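Local coordinates for BH2358 protein (Bacillus halodurans C-125, PDB 2RBD), which is of unknown function but is a putative spore coat protein, a four-helix chain of the ferritin clan, at residues D45-A55 against F144-K155. Sequence-based numbering, arbitrary orientation.
Sequences DEDLKNLIDEA and FGGKMLKLNKNK
A salt-bridge network of Asp45, Asp47 and Lys155 closes one end of an antiparallel helix pair. Lys155 NZ gives one hydrogen bond to Asp45 OD2 (2.7 Å), on its syn lone pair, and one to Asp47 OD2 (2.7 Å), on its anti lone pair. Asp45 is also the N-cap of helix 46-72. Its CG lies anti to the backbone N (chi1 -171°), which lets OD1 accept from Leu48 N while OD2 holds the lysine. A leucine in place of Asp45 would probably leave Leu48 N without its cap and Lys155 with Asp47 as its one carboxylate here.

Helices 46-72 and 128-155 belong to a bundle of four long helices, consistent with the ferritin clan. The two segments run at 168°, with axes 11.0 Å apart. Leu51 is a knob in a hole formed by Phe144, Lys147, Met148 and Leu151. It meets Leu151 tip to tip, CD1 to CD2 at 3.8 Å. The selenium of Met148, a selenomethionine, packs against Leu51 CD1 and CB. The Leu48 side chain crosses that of Leu151 at about a right angle, Leu48 CD1 to Leu151 CD2 at 3.7 Å. The Phe144 ring turns its edge to Leu51 O, 3.4 Å from CZ, and CZ also touches Ala55 CB. The ring also packs on Val111 of helix 100-124. About two turns from the network, Lys147 NZ donates a hydrogen bond to Glu54 OE1 on its syn lone pair, a further salt bridge between the helices.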
ATOM      1  N   ASP A  45      22.857  23.071   2.166  1.00 23.48           N
ATOM      2  CA  ASP A  45      23.218  22.696   0.825  1.00 20.42           C
ATOM      3  C   ASP A  45      22.346  23.338  -0.241  1.00 20.26           C
ATOM      4  O   ASP A  45      21.140  23.169  -0.244  1.00 18.20           O
ATOM      5  CB  ASP A  45      23.187  21.189   0.730  1.00 19.71           C
ATOM      6  CG  ASP A  45      23.751  20.696  -0.549  1.00 24.67           C
ATOM      7  OD1 ASP A  45      23.011  20.700  -1.544  1.00 22.84           O
ATOM      8  OD2 ASP A  45      24.934  20.289  -0.575  1.00 26.61           O
ATOM      9  N   GLU A  46      22.953  24.044  -1.189  1.00 18.36           N
ATOM     10  CA  GLU A  46      22.163  24.784  -2.165  0.50 18.81           C
ATOM     11  C   GLU A  46      21.469  23.880  -3.204  1.00 16.06           C
ATOM     12  O   GLU A  46      20.402  24.233  -3.741  1.00 16.04           O
ATOM     13  CB  GLU A  46      23.030  25.861  -2.842  0.50 21.84           C
ATOM     14  CG  GLU A  46      23.524  26.956  -1.870  0.50 22.83           C
ATOM     15  CD  GLU A  46      22.420  27.617  -1.035  0.50 24.43           C
ATOM     16  OE1 GLU A  46      21.434  28.121  -1.602  0.50 26.68           O
ATOM     17  OE2 GLU A  46      22.542  27.637   0.210  0.50 36.35           O
ATOM     18  N   ASP A  47      22.063  22.734  -3.495  1.00 15.50           N
ATOM     19  CA  ASP A  47      21.470  21.777  -4.425  1.00 16.37           C
ATOM     20  C   ASP A  47      20.208  21.153  -3.825  1.00 15.73           C
ATOM     21  O   ASP A  47      19.201  20.988  -4.500  1.00 16.51           O
ATOM     22  CB  ASP A  47      22.462  20.686  -4.794  1.00 16.06           C
ATOM     23  CG  ASP A  47      23.705  21.233  -5.521  1.00 23.49           C
ATOM     24  OD1 ASP A  47      23.482  22.030  -6.445  1.00 24.98           O
ATOM     25  OD2 ASP A  47      24.856  20.853  -5.166  1.00 28.54           O
ATOM     26  N   LEU A  48      20.258  20.848  -2.538  1.00 15.16           N
ATOM     27  CA  LEU A  48      19.072  20.350  -1.861  1.00 14.10           C
ATOM     28  C   LEU A  48      18.028  21.451  -1.791  1.00 14.73           C
ATOM     29  O   LEU A  48      16.842  21.205  -2.056  1.00 13.65           O
ATOM     30  CB  LEU A  48      19.448  19.859  -0.468  1.00 14.94           C
ATOM     31  CG  LEU A  48      18.286  19.439   0.443  1.00 14.53           C
ATOM     32  CD1 LEU A  48      17.446  18.377  -0.231  1.00 12.83           C
ATOM     33  CD2 LEU A  48      18.823  18.919   1.802  1.00 14.60           C
ATOM     34  N   LYS A  49      18.433  22.677  -1.467  1.00 13.98           N
ATOM     35  CA  LYS A  49      17.503  23.782  -1.406  0.70 14.98           C
ATOM     36  C   LYS A  49      16.752  23.968  -2.725  1.00 14.84           C
ATOM     37  O   LYS A  49      15.537  24.190  -2.766  1.00 16.24           O
ATOM     38  CB  LYS A  49      18.256  25.056  -1.059  0.70 18.00           C
ATOM     39  CG  LYS A  49      17.425  26.093  -0.388  0.70 24.70           C
ATOM     40  CD  LYS A  49      18.304  27.263   0.146  0.70 23.97           C
ATOM     41  CE  LYS A  49      19.417  26.805   1.122  0.70 36.27           C
ATOM     42  NZ  LYS A  49      20.286  27.945   1.575  0.70 39.42           N
ATOM     43  N   ASN A  50      17.479  23.849  -3.830  1.00 14.85           N
ATOM     44  CA  ASN A  50      16.854  24.013  -5.112  1.00 15.17           C
ATOM     45  C   ASN A  50      15.779  22.971  -5.362  1.00 13.05           C
ATOM     46  O   ASN A  50      14.744  23.255  -5.940  1.00 14.52           O
ATOM     47  CB  ASN A  50      17.880  23.909  -6.234  1.00 16.31           C
ATOM     48  CG  ASN A  50      18.720  25.177  -6.393  1.00 21.82           C
ATOM     49  OD1 ASN A  50      18.322  26.269  -6.005  1.00 25.92           O
ATOM     50  ND2 ASN A  50      19.899  25.008  -6.984  1.00 23.66           N
ATOM     51  N   LEU A  51      16.049  21.743  -4.957  1.00 13.71           N
ATOM     52  CA  LEU A  51      15.086  20.660  -5.144  1.00 13.14           C
ATOM     53  C   LEU A  51      13.871  20.803  -4.221  1.00 12.83           C
ATOM     54  O   LEU A  51      12.750  20.475  -4.612  1.00 13.23           O
ATOM     55  CB  LEU A  51      15.761  19.304  -4.979  1.00 12.60           C
ATOM     56  CG  LEU A  51      16.566  18.838  -6.208  1.00 17.90           C
ATOM     57  CD1 LEU A  51      17.543  17.683  -5.886  1.00 20.46           C
ATOM     58  CD2 LEU A  51      15.616  18.440  -7.359  1.00 19.55           C
ATOM     59  N   ILE A  52      14.069  21.327  -3.008  1.00 13.11           N
ATOM     60  CA  ILE A  52      12.943  21.573  -2.098  1.00 12.13           C
ATOM     61  C   ILE A  52      12.059  22.625  -2.729  1.00 13.57           C
ATOM     62  O   ILE A  52      10.833  22.489  -2.753  1.00 13.39           O
ATOM     63  CB  ILE A  52      13.396  22.044  -0.695  1.00 11.01           C
ATOM     64  CG1 ILE A  52      14.297  21.042   0.024  1.00 16.73           C
ATOM     65  CG2 ILE A  52      12.135  22.409   0.146  1.00 13.44           C
ATOM     66  CD1 ILE A  52      14.932  21.605   1.291  1.00 15.47           C
ATOM     67  N   ASP A  53      12.678  23.693  -3.256  1.00 14.30           N
ATOM     68  CA  ASP A  53      11.900  24.722  -3.930  1.00 14.34           C
ATOM     69  C   ASP A  53      11.125  24.143  -5.116  1.00 13.66           C
ATOM     70  O   ASP A  53       9.967  24.471  -5.350  1.00 14.02           O
ATOM     71  CB  ASP A  53      12.821  25.831  -4.448  1.00 16.81           C
ATOM     72  CG  ASP A  53      13.135  26.900  -3.412  1.00 27.56           C
ATOM     73  OD1 ASP A  53      12.352  27.094  -2.454  1.00 30.71           O
ATOM     74  OD2 ASP A  53      14.173  27.594  -3.588  1.00 39.78           O
ATOM     75  N   GLU A  54      11.736  23.254  -5.858  1.00 13.65           N
ATOM     76  CA  GLU A  54      11.060  22.626  -6.975  1.00 14.45           C
ATOM     77  C   GLU A  54       9.882  21.775  -6.508  1.00 14.28           C
ATOM     78  O   GLU A  54       8.829  21.778  -7.130  1.00 15.25           O
ATOM     79  CB  GLU A  54      12.040  21.764  -7.735  1.00 14.16           C
ATOM     80  CG  GLU A  54      11.387  21.074  -8.924  1.00 23.05           C
ATOM     81  CD  GLU A  54      12.309  20.234  -9.776  1.00 25.91           C
ATOM     82  OE1 GLU A  54      13.550  20.351  -9.579  1.00 22.27           O
ATOM     83  OE2 GLU A  54      11.728  19.483 -10.630  1.00 26.15           O
ATOM     84  N   ALA A  55      10.083  21.028  -5.436  1.00 14.81           N
ATOM     85  CA  ALA A  55       9.004  20.239  -4.880  1.00 13.75           C
ATOM     86  C   ALA A  55       7.813  21.081  -4.447  1.00 13.77           C
ATOM     87  O   ALA A  55       6.667  20.697  -4.707  1.00 13.74           O
ATOM     88  CB  ALA A  55       9.493  19.387  -3.718  1.00 12.75           C
ATOM     89  N   PHE A 144      10.893  13.526 -10.475  1.00 14.45           N
ATOM     90  CA  PHE A 144      11.396  14.220  -9.302  1.00 12.74           C
ATOM     91  C   PHE A 144      12.100  13.238  -8.364  1.00 12.62           C
ATOM     92  O   PHE A 144      13.160  13.507  -7.815  1.00 14.36           O
ATOM     93  CB  PHE A 144      10.250  14.974  -8.550  1.00 14.42           C
ATOM     94  CG  PHE A 144      10.775  15.814  -7.437  1.00 15.19           C
ATOM     95  CD1 PHE A 144      11.344  17.045  -7.706  1.00 15.22           C
ATOM     96  CD2 PHE A 144      10.813  15.342  -6.135  1.00 14.05           C
ATOM     97  CE1 PHE A 144      11.929  17.774  -6.698  1.00 17.52           C
ATOM     98  CE2 PHE A 144      11.383  16.073  -5.125  1.00 15.10           C
ATOM     99  CZ  PHE A 144      11.947  17.305  -5.424  1.00 17.49           C
ATOM    100  N   GLY A 145      11.500  12.072  -8.191  1.00 13.82           N
ATOM    101  CA  GLY A 145      12.139  11.043  -7.389  1.00 14.62           C
ATOM    102  C   GLY A 145      13.493  10.636  -7.920  1.00 14.72           C
ATOM    103  O   GLY A 145      14.424  10.393  -7.145  1.00 14.86           O
ATOM    104  N   GLY A 146      13.622  10.569  -9.240  1.00 13.92           N
ATOM    105  CA  GLY A 146      14.917  10.243  -9.839  1.00 13.40           C
ATOM    106  C   GLY A 146      15.989  11.314  -9.579  1.00 14.65           C
ATOM    107  O   GLY A 146      17.157  10.995  -9.361  1.00 15.35           O
ATOM    108  N   LYS A 147      15.575  12.569  -9.578  1.00 14.95           N
ATOM    109  CA  LYS A 147      16.443  13.690  -9.190  1.00 16.86           C
ATOM    110  C   LYS A 147      16.882  13.612  -7.741  1.00 16.70           C
ATOM    111  O   LYS A 147      18.042  13.880  -7.435  1.00 17.12           O
ATOM    112  CB  LYS A 147      15.756  15.023  -9.454  1.00 17.94           C
ATOM    113  CG  LYS A 147      15.522  15.383 -10.883  1.00 23.57           C
ATOM    114  CD  LYS A 147      14.605  16.620 -10.834  1.00 31.07           C
ATOM    115  CE  LYS A 147      14.889  17.620 -11.865  1.00 39.89           C
ATOM    116  NZ  LYS A 147      14.781  18.973 -11.273  1.00 31.98           N
HETATM  117  N   MSE A 148      15.968  13.266  -6.827  1.00 13.95           N
HETATM  118  CA  MSE A 148      16.342  13.039  -5.436  1.00 14.64           C
HETATM  119  C   MSE A 148      17.344  11.920  -5.268  1.00 16.80           C
HETATM  120  O   MSE A 148      18.269  12.057  -4.527  1.00 15.02           O
HETATM  121  CB  MSE A 148      15.075  12.785  -4.583  1.00 14.54           C
HETATM  122  CG  MSE A 148      14.146  13.981  -4.452  1.00 16.28           C
HETATM  123 SE   MSE A 148      14.939  15.578  -3.664  0.80 16.78          SE
HETATM  124  CE  MSE A 148      15.651  14.830  -2.016  1.00 16.98           C
ATOM    125  N   LEU A 149      17.160  10.808  -5.970  1.00 15.88           N
ATOM    126  CA  LEU A 149      18.101   9.715  -5.891  1.00 15.51           C
ATOM    127  C   LEU A 149      19.476  10.171  -6.375  1.00 15.40           C
ATOM    128  O   LEU A 149      20.478   9.858  -5.736  1.00 15.88           O
ATOM    129  CB  LEU A 149      17.606   8.547  -6.726  1.00 15.87           C
ATOM    130  CG  LEU A 149      18.467   7.278  -6.761  1.00 17.24           C
ATOM    131  CD1 LEU A 149      18.680   6.785  -5.319  1.00 16.46           C
ATOM    132  CD2 LEU A 149      17.814   6.222  -7.666  1.00 15.97           C
ATOM    133  N   LYS A 150      19.519  10.905  -7.484  1.00 15.52           N
ATOM    134  CA  LYS A 150      20.799  11.432  -8.018  1.00 15.63           C
ATOM    135  C   LYS A 150      21.507  12.328  -6.987  1.00 17.37           C
ATOM    136  O   LYS A 150      22.716  12.196  -6.744  1.00 16.85           O
ATOM    137  CB  LYS A 150      20.563  12.195  -9.307  1.00 17.58           C
ATOM    138  CG  LYS A 150      20.435  11.289 -10.517  1.00 23.68           C
ATOM    139  CD  LYS A 150      19.961  12.033 -11.738  1.00 25.11           C
ATOM    140  CE  LYS A 150      19.678  11.072 -12.899  1.00 36.12           C
ATOM    141  NZ  LYS A 150      19.216  11.860 -14.081  1.00 46.09           N
ATOM    142  N   LEU A 151      20.742  13.208  -6.351  1.00 14.75           N
ATOM    143  CA  LEU A 151      21.252  14.065  -5.272  1.00 15.30           C
ATOM    144  C   LEU A 151      21.862  13.256  -4.157  1.00 16.39           C
ATOM    145  O   LEU A 151      22.988  13.512  -3.745  1.00 15.68           O
ATOM    146  CB  LEU A 151      20.157  14.972  -4.728  1.00 17.73           C
ATOM    147  CG  LEU A 151      20.502  15.927  -3.573  1.00 20.16           C
ATOM    148  CD1 LEU A 151      21.260  17.102  -4.122  1.00 18.85           C
ATOM    149  CD2 LEU A 151      19.249  16.400  -2.789  1.00 18.12           C
ATOM    150  N   ASN A 152      21.112  12.280  -3.637  1.00 15.31           N
ATOM    151  CA  ASN A 152      21.569  11.481  -2.528  1.00 16.31           C
ATOM    152  C   ASN A 152      22.841  10.716  -2.881  1.00 14.22           C
ATOM    153  O   ASN A 152      23.758  10.582  -2.054  1.00 17.98           O
ATOM    154  CB  ASN A 152      20.463  10.539  -2.074  1.00 16.82           C
ATOM    155  CG  ASN A 152      19.371  11.257  -1.309  1.00 18.09           C
ATOM    156  OD1 ASN A 152      19.649  12.167  -0.557  1.00 24.02           O
ATOM    157  ND2 ASN A 152      18.114  10.847  -1.515  1.00 16.14           N
ATOM    158  N   LYS A 153      22.897  10.216  -4.100  1.00 16.50           N
ATOM    159  CA  LYS A 153      24.116   9.563  -4.590  1.00 18.01           C
ATOM    160  C   LYS A 153      25.276  10.552  -4.656  1.00 18.59           C
ATOM    161  O   LYS A 153      26.340  10.249  -4.111  1.00 21.15           O
ATOM    162  CB  LYS A 153      23.889   8.897  -5.951  1.00 18.13           C
ATOM    163  CG  LYS A 153      22.985   7.677  -5.898  1.00 18.51           C
ATOM    164  CD  LYS A 153      22.750   7.143  -7.300  1.00 19.80           C
ATOM    165  CE  LYS A 153      21.955   5.826  -7.318  1.00 21.54           C
ATOM    166  NZ  LYS A 153      21.598   5.340  -8.696  1.00 20.06           N
ATOM    167  N   ASN A 154      25.046  11.704  -5.270  1.00 18.14           N
ATOM    168  CA  ASN A 154      26.098  12.701  -5.511  0.70 19.92           C
ATOM    169  C   ASN A 154      26.695  13.209  -4.197  1.00 20.13           C
ATOM    170  O   ASN A 154      27.916  13.448  -4.094  1.00 20.20           O
ATOM    171  CB  ASN A 154      25.538  13.867  -6.295  0.70 19.92           C
ATOM    172  CG  ASN A 154      25.206  13.518  -7.764  0.70 27.54           C
ATOM    173  OD1 ASN A 154      25.615  12.480  -8.263  0.70 32.50           O
ATOM    174  ND2 ASN A 154      24.467  14.406  -8.447  0.70 33.94           N
ATOM    175  N   LYS A 155      25.824  13.413  -3.204  1.00 17.97           N
ATOM    176  CA  LYS A 155      26.202  13.979  -1.904  1.00 17.33           C
ATOM    177  C   LYS A 155      26.748  12.958  -0.926  1.00 17.06           C
ATOM    178  O   LYS A 155      27.314  13.318   0.105  1.00 20.28           O
ATOM    179  CB  LYS A 155      25.010  14.705  -1.279  1.00 17.69           C
ATOM    180  CG  LYS A 155      24.481  15.820  -2.125  1.00 14.38           C
ATOM    181  CD  LYS A 155      25.386  17.073  -2.092  1.00 18.44           C
ATOM    182  CE  LYS A 155      24.854  18.141  -3.049  1.00 20.59           C
ATOM    183  NZ  LYS A 155      25.644  19.421  -3.028  1.00 19.42           N
TER